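Side-chain contacts in beta-glucuronidase (uncultured Clostridium sp., PDB 6U7J), which hydrolyses beta-D-glucuronides and, as a gut bacterial enzyme, probably reactivates estrogens by removing glucuronic acid from their conjugates: residues V14-E17 with A18-I21; G111-I114 with T115-K118; M131-E134 with G135-L139; A240-E244 with M245-V249; D268-G272 with Q273-T277. All coordinates share one frame; numbering follows the deposited sequence.

Interaction 1: residues V14-E17 with A18-I21; sequences VDNE and ARQI. Unlike the reference sequence in segment 18-21: I21 (reference Met).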
# COMPACT_ATOMS: atom_id res chain seq x y z
N VAL B 14 28.99 -11.88 -33.40
CA VAL B 14 29.76 -12.77 -32.54
C VAL B 14 31.18 -12.26 -32.38
O VAL B 14 31.68 -11.47 -33.18
CB VAL B 14 29.77 -14.21 -33.09
CG1 VAL B 14 28.34 -14.71 -33.33
CG2 VAL B 14 30.60 -14.28 -34.37
N ASP B 15 31.83 -12.73 -31.31
CA ASP B 15 33.27 -12.55 -31.10
C ASP B 15 33.97 -13.89 -31.27
O ASP B 15 33.58 -14.88 -30.64
CB ASP B 15 33.58 -12.03 -29.70
CG ASP B 15 33.26 -10.56 -29.53
OD1 ASP B 15 32.44 -10.24 -28.64
OD2 ASP B 15 33.82 -9.72 -30.28
N ASN B 16 35.03 -13.91 -32.09
CA ASN B 16 35.90 -15.09 -32.18
C ASN B 16 37.29 -14.65 -32.63
O ASN B 16 37.69 -13.51 -32.40
CB ASN B 16 35.29 -16.15 -33.11
CG ASN B 16 34.93 -15.60 -34.48
OD1 ASN B 16 35.69 -14.85 -35.09
ND2 ASN B 16 33.76 -15.99 -34.98
N GLU B 17 38.05 -15.55 -33.27
CA GLU B 17 39.38 -15.17 -33.74
C GLU B 17 39.32 -14.22 -34.94
O GLU B 17 40.33 -13.56 -35.24
CB GLU B 17 40.19 -16.42 -34.12
CG GLU B 17 39.88 -16.94 -35.51
CD GLU B 17 38.64 -17.80 -35.55
OE1 GLU B 17 37.87 -17.83 -34.55
OE2 GLU B 17 38.43 -18.46 -36.61
N ALA B 18 38.17 -14.14 -35.61
CA ALA B 18 38.00 -13.43 -36.87
C ALA B 18 37.13 -12.19 -36.77
O ALA B 18 37.40 -11.20 -37.46
CB ALA B 18 37.38 -14.36 -37.92
N ARG B 19 36.08 -12.21 -35.95
CA ARG B 19 35.15 -11.10 -35.83
C ARG B 19 35.20 -10.55 -34.41
O ARG B 19 35.50 -11.28 -33.45
CB ARG B 19 33.71 -11.53 -36.16
CG ARG B 19 33.51 -12.18 -37.52
CD ARG B 19 32.07 -12.64 -37.69
NE ARG B 19 31.76 -13.11 -39.05
CZ ARG B 19 30.57 -12.97 -39.63
NH1 ARG B 19 29.58 -12.37 -38.98
NH2 ARG B 19 30.37 -13.43 -40.85
N GLN B 20 34.92 -9.26 -34.28
CA GLN B 20 34.92 -8.63 -32.97
C GLN B 20 33.78 -7.62 -32.87
O GLN B 20 33.31 -7.10 -33.88
CB GLN B 20 36.26 -7.96 -32.65
CG GLN B 20 36.46 -7.73 -31.17
CD GLN B 20 37.80 -7.12 -30.82
OE1 GLN B 20 38.43 -6.41 -31.62
NE2 GLN B 20 38.26 -7.41 -29.60
N ILE B 21 33.35 -7.38 -31.63
CA ILE B 21 32.22 -6.53 -31.32
C ILE B 21 32.68 -5.41 -30.40
O ILE B 21 33.43 -5.65 -29.44
CB ILE B 21 31.07 -7.31 -30.64
CG1 ILE B 21 30.53 -8.43 -31.55
CG2 ILE B 21 29.97 -6.36 -30.15
CD1 ILE B 21 29.66 -9.45 -30.78
O HOH W 1 31.38 -9.39 -35.26
O HOH W 2 29.30 -10.90 -36.35
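With chi1 near 53°, CG of N16 sits between its own backbone N and carbonyl carbon, and this turns the amide back over the bend to meet the N-H groups of A18 and R19. The result is an Asx turn, a side-chain oxygen doing the work of a backbone carbonyl, placed just where the loop swings into strand 20-32. N16 OD1 accepts from A18 N at 2.6 Å and from R19 N at 2.8 Å, both donors lying somewhat out of the amide plane. A nearly straight backbone bond, N16 N to R19 O (3.0 Å, 168° at the hydrogen), closes the same bend, so one residue is held through both its side chain and its main chain.

One residue earlier, D15 holds CG beside its backbone N (chi1 -75°), which brings OD2 up to I21 N at 2.7 Å in a bent, weak bond. The other oxygen, OD1, lies 3.6 Å from I21 CD1 and has its stronger partner in K22 of the second subunit. N16 ND2 and E17 OE1 bond to H275 of the neighbouring domain, and R19 NH2 forms a salt bridge with D274, so the turn is anchored both to a domain interface and to a subunit interface.

V14 and R19 also cross obliquely, V14 CG2 lying 4.0 Å from R19 CD. The arginine is extended from CG to NE, and a water in plane at the edge of its guanidinium accepts from R19 NH1 at 3.0 Å and from V14 N at 3.1 Å.

Interaction 2: residues G111-I114 with T115-K118; sequences GKEI and TRHK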
# COMPACT_ATOMS: atom_id res chain seq x y z
N GLY B 111 28.20 13.77 -39.18
CA GLY B 111 27.36 14.78 -39.78
C GLY B 111 26.67 14.37 -41.07
O GLY B 111 25.93 15.19 -41.63
N LYS B 112 26.85 13.13 -41.53
CA LYS B 112 26.26 12.69 -42.79
C LYS B 112 25.28 11.56 -42.55
O LYS B 112 25.63 10.56 -41.92
CB LYS B 112 27.34 12.23 -43.78
CG LYS B 112 28.55 13.17 -43.90
CD LYS B 112 29.64 12.48 -44.72
CE LYS B 112 30.70 11.79 -43.83
NZ LYS B 112 30.29 10.42 -43.30
N GLU B 113 24.07 11.70 -43.09
CA GLU B 113 23.06 10.66 -42.97
C GLU B 113 23.50 9.38 -43.67
O GLU B 113 23.74 9.38 -44.88
CB GLU B 113 21.75 11.15 -43.58
CG GLU B 113 20.70 10.06 -43.60
CD GLU B 113 19.37 10.55 -44.13
OE1 GLU B 113 19.06 11.75 -43.99
OE2 GLU B 113 18.63 9.71 -44.68
N ILE B 114 23.59 8.27 -42.93
CA ILE B 114 24.05 7.01 -43.50
C ILE B 114 22.96 5.95 -43.60
O ILE B 114 23.10 5.03 -44.43
CB ILE B 114 25.27 6.44 -42.76
CG1 ILE B 114 24.98 6.25 -41.27
CG2 ILE B 114 26.53 7.30 -43.00
CD1 ILE B 114 25.98 5.31 -40.57
N THR B 115 21.90 6.02 -42.79
CA THR B 115 20.80 5.08 -42.97
C THR B 115 19.56 5.60 -42.27
O THR B 115 19.60 6.57 -41.51
CB THR B 115 21.17 3.66 -42.49
OG1 THR B 115 20.30 2.71 -43.11
CG2 THR B 115 21.04 3.51 -40.99
N ARG B 116 18.44 4.94 -42.57
CA ARG B 116 17.14 5.22 -42.00
C ARG B 116 16.48 3.89 -41.65
O ARG B 116 16.77 2.86 -42.26
CB ARG B 116 16.22 5.96 -42.96
CG ARG B 116 16.52 7.39 -43.13
CD ARG B 116 15.77 7.89 -44.33
NE ARG B 116 16.02 9.30 -44.57
CZ ARG B 116 15.06 10.22 -44.58
NH1 ARG B 116 13.80 9.87 -44.38
NH2 ARG B 116 15.38 11.49 -44.80
N HIS B 117 15.57 3.93 -40.68
CA HIS B 117 14.81 2.73 -40.38
C HIS B 117 13.43 3.12 -39.88
O HIS B 117 13.25 4.16 -39.25
CB HIS B 117 15.55 1.85 -39.37
CG HIS B 117 14.94 0.50 -39.18
ND1 HIS B 117 14.05 0.22 -38.15
CD2 HIS B 117 15.06 -0.65 -39.89
CE1 HIS B 117 13.67 -1.04 -38.23
NE2 HIS B 117 14.26 -1.59 -39.28
N LYS B 118 12.45 2.28 -40.21
CA LYS B 118 11.07 2.40 -39.76
C LYS B 118 10.71 1.11 -39.03
O LYS B 118 10.88 0.01 -39.57
CB LYS B 118 10.13 2.66 -40.93
CG LYS B 118 8.65 2.67 -40.58
CD LYS B 118 7.79 2.71 -41.87
CE LYS B 118 6.31 2.58 -41.56
NZ LYS B 118 5.50 2.37 -42.79
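A classic beta bulge in strand 112-118 brings E113 and R116 into a salt bridge on the surface of the sugar-binding domain. I114 and T115 both face I107 of the partner strand 104-109, so the hairpin carries one extra residue on this side, and the backbone of I114 departs from the extended conformation there. The consequence is a useful illustration of what a bulge does to side chains. In a regular strand, residues three apart would emerge on opposite faces; here the added residue resets the alternation, and E113 and R116 rise from the same one.

From there E113 reaches along the strand, its CG opposite the backbone N (chi1 175°) and the rest of the chain extended, while R116 is likewise straight from CG to NE. They cross at an angle, a carboxylate oxygen meeting the NE edge of the guanidinium. E113 OE2 takes the N-H of R116 NE at 2.6 Å in a fairly straight bond (163° at the hydrogen). NE comes from the syn side, tilted out of the carboxylate plane, while OE2 lies in the guanidinium plane at its edge. The two flat groups are turned 38° apart, and the pairing is single rather than two-pronged.

On the other face, I114 packs against V128 and M131 from the loop beyond strand 124-127. E113, on its own face, touches V106 and Y108 of strand 104-109. The second oxygen of the pair stays back: E113 OE1 is 3.8 Å from R116 NH2, whereas E113 OE2 also lies 3.4 Å from R116 CD.

Interaction 3: residues M131-E134 with G135-L139; sequences MANE and GENRL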
# COMPACT_ATOMS: atom_id res chain seq x y z
N MET B 131 33.41 4.79 -44.62
CA MET B 131 33.00 6.11 -44.15
C MET B 131 33.52 6.49 -42.78
O MET B 131 33.61 7.68 -42.48
CB MET B 131 31.47 6.20 -44.14
CG MET B 131 30.83 5.48 -45.29
SD MET B 131 29.06 5.79 -45.25
CE MET B 131 28.42 4.13 -45.27
N ALA B 132 33.84 5.52 -41.93
CA ALA B 132 34.31 5.85 -40.59
C ALA B 132 35.81 6.13 -40.64
O ALA B 132 36.55 5.49 -41.38
CB ALA B 132 34.01 4.71 -39.62
N ASN B 133 36.24 7.11 -39.86
CA ASN B 133 37.66 7.40 -39.74
C ASN B 133 38.29 6.50 -38.69
O ASN B 133 37.63 6.06 -37.74
CB ASN B 133 37.91 8.86 -39.35
CG ASN B 133 36.85 9.80 -39.85
OD1 ASN B 133 36.54 9.82 -41.05
ND2 ASN B 133 36.27 10.59 -38.94
N GLU B 134 39.58 6.26 -38.86
CA GLU B 134 40.38 5.74 -37.76
C GLU B 134 40.35 6.72 -36.60
O GLU B 134 40.39 7.94 -36.79
CB GLU B 134 41.82 5.50 -38.23
CG GLU B 134 42.70 4.82 -37.20
CD GLU B 134 44.12 4.63 -37.72
OE1 GLU B 134 44.33 3.74 -38.58
OE2 GLU B 134 45.03 5.36 -37.26
N GLY B 135 40.26 6.20 -35.39
CA GLY B 135 40.09 7.08 -34.25
C GLY B 135 38.66 7.57 -34.10
O GLY B 135 37.71 6.84 -34.39
N GLU B 136 38.52 8.82 -33.68
CA GLU B 136 37.26 9.36 -33.19
C GLU B 136 36.25 9.59 -34.31
O GLU B 136 36.59 10.11 -35.38
CB GLU B 136 37.53 10.66 -32.44
CG GLU B 136 36.31 11.43 -32.04
CD GLU B 136 36.47 12.11 -30.70
OE1 GLU B 136 36.75 11.41 -29.70
OE2 GLU B 136 36.31 13.35 -30.65
N ASN B 137 35.00 9.19 -34.07
CA ASN B 137 33.86 9.46 -34.94
C ASN B 137 32.70 10.01 -34.10
O ASN B 137 32.65 9.81 -32.88
CB ASN B 137 33.41 8.20 -35.69
CG ASN B 137 34.44 7.71 -36.71
OD1 ASN B 137 34.28 7.93 -37.91
ND2 ASN B 137 35.50 7.07 -36.23
N ARG B 138 31.77 10.70 -34.75
CA ARG B 138 30.59 11.24 -34.09
C ARG B 138 29.36 10.52 -34.63
O ARG B 138 29.17 10.44 -35.84
CB ARG B 138 30.45 12.75 -34.30
CG ARG B 138 29.22 13.35 -33.61
CD ARG B 138 29.32 14.89 -33.46
NE ARG B 138 29.44 15.55 -34.75
CZ ARG B 138 28.41 15.86 -35.53
NH1 ARG B 138 27.17 15.58 -35.14
NH2 ARG B 138 28.61 16.44 -36.70
N LEU B 139 28.54 10.01 -33.71
CA LEU B 139 27.35 9.24 -34.06
C LEU B 139 26.14 9.99 -33.54
O LEU B 139 26.03 10.24 -32.33
CB LEU B 139 27.43 7.82 -33.48
CG LEU B 139 26.18 6.95 -33.68
CD1 LEU B 139 25.78 6.88 -35.16
CD2 LEU B 139 26.39 5.55 -33.11
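N133 and N137 are joined by a pair of hydrogen bonds in which one side-chain amide serves both polar backbone atoms of a single residue. N137 OD1 accepts from N133 N at 2.9 Å, met in the carbonyl plane on a lone pair, and N137 ND2 donates to N133 O at 2.8 Å. The second bond is nearly straight, 170° at the hydrogen, and its acceptor lies in the plane of the amide. Held at both ends, the N137 amide cannot easily rotate or flip. It reads the N-H and C=O of N133 much as an adjoining strand would, an example of how a buried asparagine can stand in for backbone.

The torsion chi1 of -68° sets CG of N137 beside its own backbone N, directing the amide back toward the loop. ND2 makes a further, weak bond to G135 O at 2.9 Å, and OD1 is also bonded by N110 ND2, so both ends of the buried amide have more than one partner. G135 itself has a positive phi, with which the chain turns from the loop into the strand.

Packing round this polar centre is modest. A132 CB comes to 3.7 Å from N137 OD1, and the N133 amide lies across that of N137, their planes 21° apart, with N133 ND2 at 3.6 Å from E136 O but not bonded to it.

Within the sugar-binding domain of family 2 glycoside hydrolases, the loop leads from strand 124-127 into strand 135-144, which is flanked by strands 76-85 and 104-109; N137 packs on F83, V85 and L109 of these two neighbours.

Interaction 4: residues A240-E244 with M245-V249; sequences AESNE and MKDMV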
# COMPACT_ATOMS: atom_id res chain seq x y z
N ALA B 240 29.29 -34.07 -37.59
CA ALA B 240 29.12 -34.11 -39.04
C ALA B 240 30.12 -33.13 -39.64
O ALA B 240 30.65 -32.25 -38.95
CB ALA B 240 27.69 -33.77 -39.47
N GLU B 241 30.39 -33.29 -40.94
CA GLU B 241 31.34 -32.46 -41.68
C GLU B 241 30.86 -32.29 -43.11
O GLU B 241 30.26 -33.19 -43.69
CB GLU B 241 32.74 -33.07 -41.74
CG GLU B 241 33.60 -32.83 -40.54
CD GLU B 241 34.99 -33.41 -40.72
OE1 GLU B 241 35.14 -34.63 -40.53
OE2 GLU B 241 35.91 -32.64 -41.08
N SER B 242 31.17 -31.13 -43.69
CA SER B 242 30.87 -30.95 -45.09
C SER B 242 31.67 -29.77 -45.63
O SER B 242 32.03 -28.85 -44.88
CB SER B 242 29.38 -30.73 -45.33
OG SER B 242 29.12 -30.44 -46.70
N ASN B 243 31.97 -29.84 -46.93
CA ASN B 243 32.55 -28.74 -47.68
C ASN B 243 31.52 -28.06 -48.56
O ASN B 243 31.88 -27.25 -49.42
CB ASN B 243 33.72 -29.23 -48.53
CG ASN B 243 34.63 -30.17 -47.76
OD1 ASN B 243 35.34 -29.74 -46.86
ND2 ASN B 243 34.58 -31.46 -48.10
N GLU B 244 30.25 -28.39 -48.37
CA GLU B 244 29.17 -27.83 -49.18
C GLU B 244 28.59 -26.59 -48.50
O GLU B 244 28.43 -26.55 -47.28
CB GLU B 244 28.08 -28.88 -49.39
CG GLU B 244 28.55 -30.08 -50.20
CD GLU B 244 29.15 -29.68 -51.54
OE1 GLU B 244 28.40 -29.17 -52.40
OE2 GLU B 244 30.38 -29.85 -51.71
N MET B 245 28.29 -25.58 -49.31
CA MET B 245 27.63 -24.38 -48.81
C MET B 245 26.14 -24.59 -48.57
O MET B 245 25.54 -23.88 -47.76
CB MET B 245 27.84 -23.23 -49.78
CG MET B 245 29.20 -22.60 -49.60
SD MET B 245 29.20 -20.84 -49.86
CE MET B 245 30.85 -20.59 -50.51
N LYS B 246 25.54 -25.55 -49.27
CA LYS B 246 24.16 -25.95 -49.07
C LYS B 246 24.16 -27.46 -49.05
O LYS B 246 24.62 -28.10 -50.00
CB LYS B 246 23.27 -25.39 -50.20
CG LYS B 246 21.86 -25.97 -50.23
CD LYS B 246 21.04 -25.32 -51.34
CE LYS B 246 19.55 -25.62 -51.17
NZ LYS B 246 18.68 -24.51 -51.65
N ASP B 247 23.70 -28.05 -47.94
CA ASP B 247 23.90 -29.47 -47.73
C ASP B 247 22.87 -30.00 -46.74
O ASP B 247 22.16 -29.25 -46.06
CB ASP B 247 25.31 -29.78 -47.24
CG ASP B 247 25.77 -31.19 -47.61
OD1 ASP B 247 26.94 -31.53 -47.30
OD2 ASP B 247 24.98 -31.95 -48.20
N MET B 248 22.84 -31.33 -46.65
CA MET B 248 21.87 -32.08 -45.88
C MET B 248 22.66 -33.22 -45.23
O MET B 248 23.03 -34.17 -45.91
CB MET B 248 20.76 -32.60 -46.79
CG MET B 248 19.54 -33.15 -46.11
SD MET B 248 18.42 -33.92 -47.31
CE MET B 248 18.67 -35.67 -46.98
N VAL B 249 22.97 -33.09 -43.94
CA VAL B 249 23.86 -34.05 -43.29
C VAL B 249 23.17 -34.69 -42.09
O VAL B 249 22.22 -34.15 -41.51
CB VAL B 249 25.20 -33.42 -42.86
CG1 VAL B 249 25.89 -32.75 -44.06
CG2 VAL B 249 24.99 -32.43 -41.74
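S242, which opens an ST turn, faces D247 across the connection between the two sheets of a beta sandwich, the immunoglobulin-like domain of family 2 glycoside hydrolases. The strands they sit on, 240-242 and 246-249 within these segments, run roughly antiparallel at 153°, but their axes come no closer than 8.3 Å; side chains rather than backbone bonds fill the interval. Both residues point theirs toward the opposite segment. S242 OG, set opposite its backbone N by a chi1 of 175°, donates to D247 OD1 at 2.5 Å, using the carboxylate lone pair directed away from the other oxygen. The same hydroxyl oxygen accepts from E244 N at 2.9 Å, the bond that defines the turn. A single serine oxygen therefore ties the turn's backbone on one side and the aspartate on the other, with Y216 adding a weak third bond.

E244 also lies against D247 OD1, its CB 3.6 Å away. Its chain bends at chi2 and leads its carboxylate off; the two acid planes are 87° apart, and E244 OE1 remains 5.8 Å from D247 OD1. The bend probably eases repulsion between the two carboxylates.

Farther along the two strands the contact turns apolar. A240 and V249 direct their side chains at one another, A240 CB meeting V249 CG2 at 3.8 Å, and V249 packs also on I231 of strand 227-232. The far oxygen of the aspartate, D247 OD2, receives M248 N at 2.7 Å from well above the carboxylate plane.

Interaction 5: residues D268-G272 with Q273-T277; sequences DIYFG and QDHYT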
# COMPACT_ATOMS: atom_id res chain seq x y z
N ASP B 268 29.24 -24.79 -37.12
CA ASP B 268 30.54 -24.14 -36.98
C ASP B 268 31.17 -24.04 -38.36
O ASP B 268 31.50 -25.06 -38.97
CB ASP B 268 31.42 -24.94 -36.02
CG ASP B 268 32.68 -24.19 -35.58
OD1 ASP B 268 32.69 -22.94 -35.53
OD2 ASP B 268 33.66 -24.89 -35.25
N ILE B 269 31.35 -22.80 -38.84
CA ILE B 269 31.62 -22.52 -40.24
C ILE B 269 32.93 -21.76 -40.37
O ILE B 269 33.14 -20.74 -39.68
CB ILE B 269 30.47 -21.72 -40.87
CG1 ILE B 269 29.13 -22.40 -40.61
CG2 ILE B 269 30.71 -21.49 -42.36
CD1 ILE B 269 27.92 -21.56 -41.00
N TYR B 270 33.80 -22.22 -41.27
CA TYR B 270 35.04 -21.54 -41.61
C TYR B 270 35.04 -21.20 -43.10
O TYR B 270 34.83 -22.08 -43.94
CB TYR B 270 36.25 -22.41 -41.26
CG TYR B 270 36.45 -22.61 -39.77
CD1 TYR B 270 35.76 -23.60 -39.08
CD2 TYR B 270 37.34 -21.81 -39.06
CE1 TYR B 270 35.94 -23.79 -37.72
CE2 TYR B 270 37.53 -21.99 -37.71
CZ TYR B 270 36.83 -22.98 -37.04
OH TYR B 270 37.03 -23.15 -35.69
N PHE B 271 35.27 -19.93 -43.41
CA PHE B 271 35.18 -19.43 -44.79
C PHE B 271 36.31 -18.42 -44.97
O PHE B 271 36.20 -17.27 -44.53
CB PHE B 271 33.81 -18.82 -45.07
CG PHE B 271 33.67 -18.21 -46.44
CD1 PHE B 271 33.55 -19.01 -47.57
CD2 PHE B 271 33.65 -16.83 -46.60
CE1 PHE B 271 33.41 -18.44 -48.84
CE2 PHE B 271 33.51 -16.25 -47.86
CZ PHE B 271 33.40 -17.06 -48.99
N GLY B 272 37.39 -18.86 -45.60
CA GLY B 272 38.53 -17.99 -45.82
C GLY B 272 39.17 -17.56 -44.52
O GLY B 272 39.67 -18.37 -43.73
N GLN B 273 39.17 -16.26 -44.27
CA GLN B 273 39.57 -15.74 -42.97
C GLN B 273 38.41 -15.67 -41.98
O GLN B 273 38.66 -15.50 -40.78
CB GLN B 273 40.21 -14.36 -43.13
CG GLN B 273 41.55 -14.36 -43.86
CD GLN B 273 42.63 -15.11 -43.09
OE1 GLN B 273 43.11 -14.63 -42.06
NE2 GLN B 273 42.99 -16.30 -43.57
N ASP B 274 37.17 -15.82 -42.45
CA ASP B 274 35.99 -15.66 -41.62
C ASP B 274 35.69 -16.92 -40.79
O ASP B 274 36.17 -18.01 -41.08
CB ASP B 274 34.77 -15.32 -42.48
CG ASP B 274 33.63 -14.71 -41.66
OD1 ASP B 274 33.88 -14.41 -40.47
OD2 ASP B 274 32.51 -14.54 -42.20
N HIS B 275 34.85 -16.74 -39.78
CA HIS B 275 34.41 -17.82 -38.90
C HIS B 275 33.08 -17.40 -38.28
O HIS B 275 32.91 -16.24 -37.89
CB HIS B 275 35.48 -18.11 -37.83
CG HIS B 275 35.11 -19.20 -36.86
ND1 HIS B 275 35.69 -19.31 -35.62
CD2 HIS B 275 34.24 -20.23 -36.97
CE1 HIS B 275 35.19 -20.37 -34.99
NE2 HIS B 275 34.30 -20.94 -35.79
N TYR B 276 32.13 -18.34 -38.22
CA TYR B 276 30.84 -18.09 -37.59
C TYR B 276 30.30 -19.38 -37.01
O TYR B 276 30.34 -20.42 -37.67
CB TYR B 276 29.80 -17.52 -38.57
CG TYR B 276 28.62 -16.89 -37.84
CD1 TYR B 276 27.56 -17.66 -37.38
CD2 TYR B 276 28.59 -15.51 -37.56
CE1 TYR B 276 26.48 -17.09 -36.69
CE2 TYR B 276 27.52 -14.93 -36.87
CZ TYR B 276 26.47 -15.73 -36.44
OH TYR B 276 25.41 -15.17 -35.76
N THR B 277 29.77 -19.30 -35.78
CA THR B 277 29.24 -20.45 -35.05
C THR B 277 27.80 -20.17 -34.62
O THR B 277 27.56 -19.34 -33.73
CB THR B 277 30.11 -20.76 -33.83
OG1 THR B 277 31.47 -20.93 -34.24
CG2 THR B 277 29.62 -22.02 -33.12
O HOH W 3 38.69 -18.87 -41.10
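D268-F271 and D274-T277 pair as antiparallel strands joined by a type II' turn from F271 to D274, with I269-Y276 and F271-D274 as hydrogen-bonded pairs and D268-T277 and Y270-H275 as non-hydrogen-bonded ones. G272, with its positive phi, takes the first corner of the turn, and a water spans G272 O and D274 O.

On the face bearing D268, Y270, H275 and T277, the side chains interlock. D268 OD1 accepts twice: from H275 NE2 at 2.6 Å, close to the imidazole plane and on the syn side of the carboxylate, and from T277 OG1 at 2.7 Å, from above the carboxylate plane. The other oxygen, OD2, forms a salt bridge with R232. H275 and Y270 point the same way and make an offset stack, centroids 4.0 Å apart and planes 12° apart, H275 CD2 lying over the middle of the tyrosine ring. With chi1 at 179°, the imidazole swings across to the opposite strand, where I269 O meets its edge at 3.0 Å from CD2.

This hairpin is the edge of the four-stranded sheet of the immunoglobulin-like sandwich, strand 274-280 outermost. I269, F271 and Y276 face inward, I269 and Y276 packing on I198 and I201 of strand 198-208. Y276 OH bonds to F12 O, D274 OD2 forms a salt bridge with R19, and at the turn Q273 O accepts from R87 of the second subunit.

Along the chain the five contacts follow one another without overlap. Interactions 1, 2 and 3 all reach the antiparallel sheet of the sugar-binding domain; 2 and 3 have centres 15 Å apart and touch where I114 CG2 meets M131 SD at 3.7 Å. Interactions 4 and 5 lie in the immunoglobulin-like domain, centres 14 Å apart, joined by M245 CE against F271 CE1 at 3.7 Å. Interaction 1, only 10 Å from interaction 5 between centres, lies where the two domains meet, touching interaction 5 through the R19-D274 salt bridge, whereas the centres of interactions 3 and 4 are about 40 Å apart. Both 14-21 and 268-277 also touch the second subunit, so these local turns contribute to domain and subunit junctions.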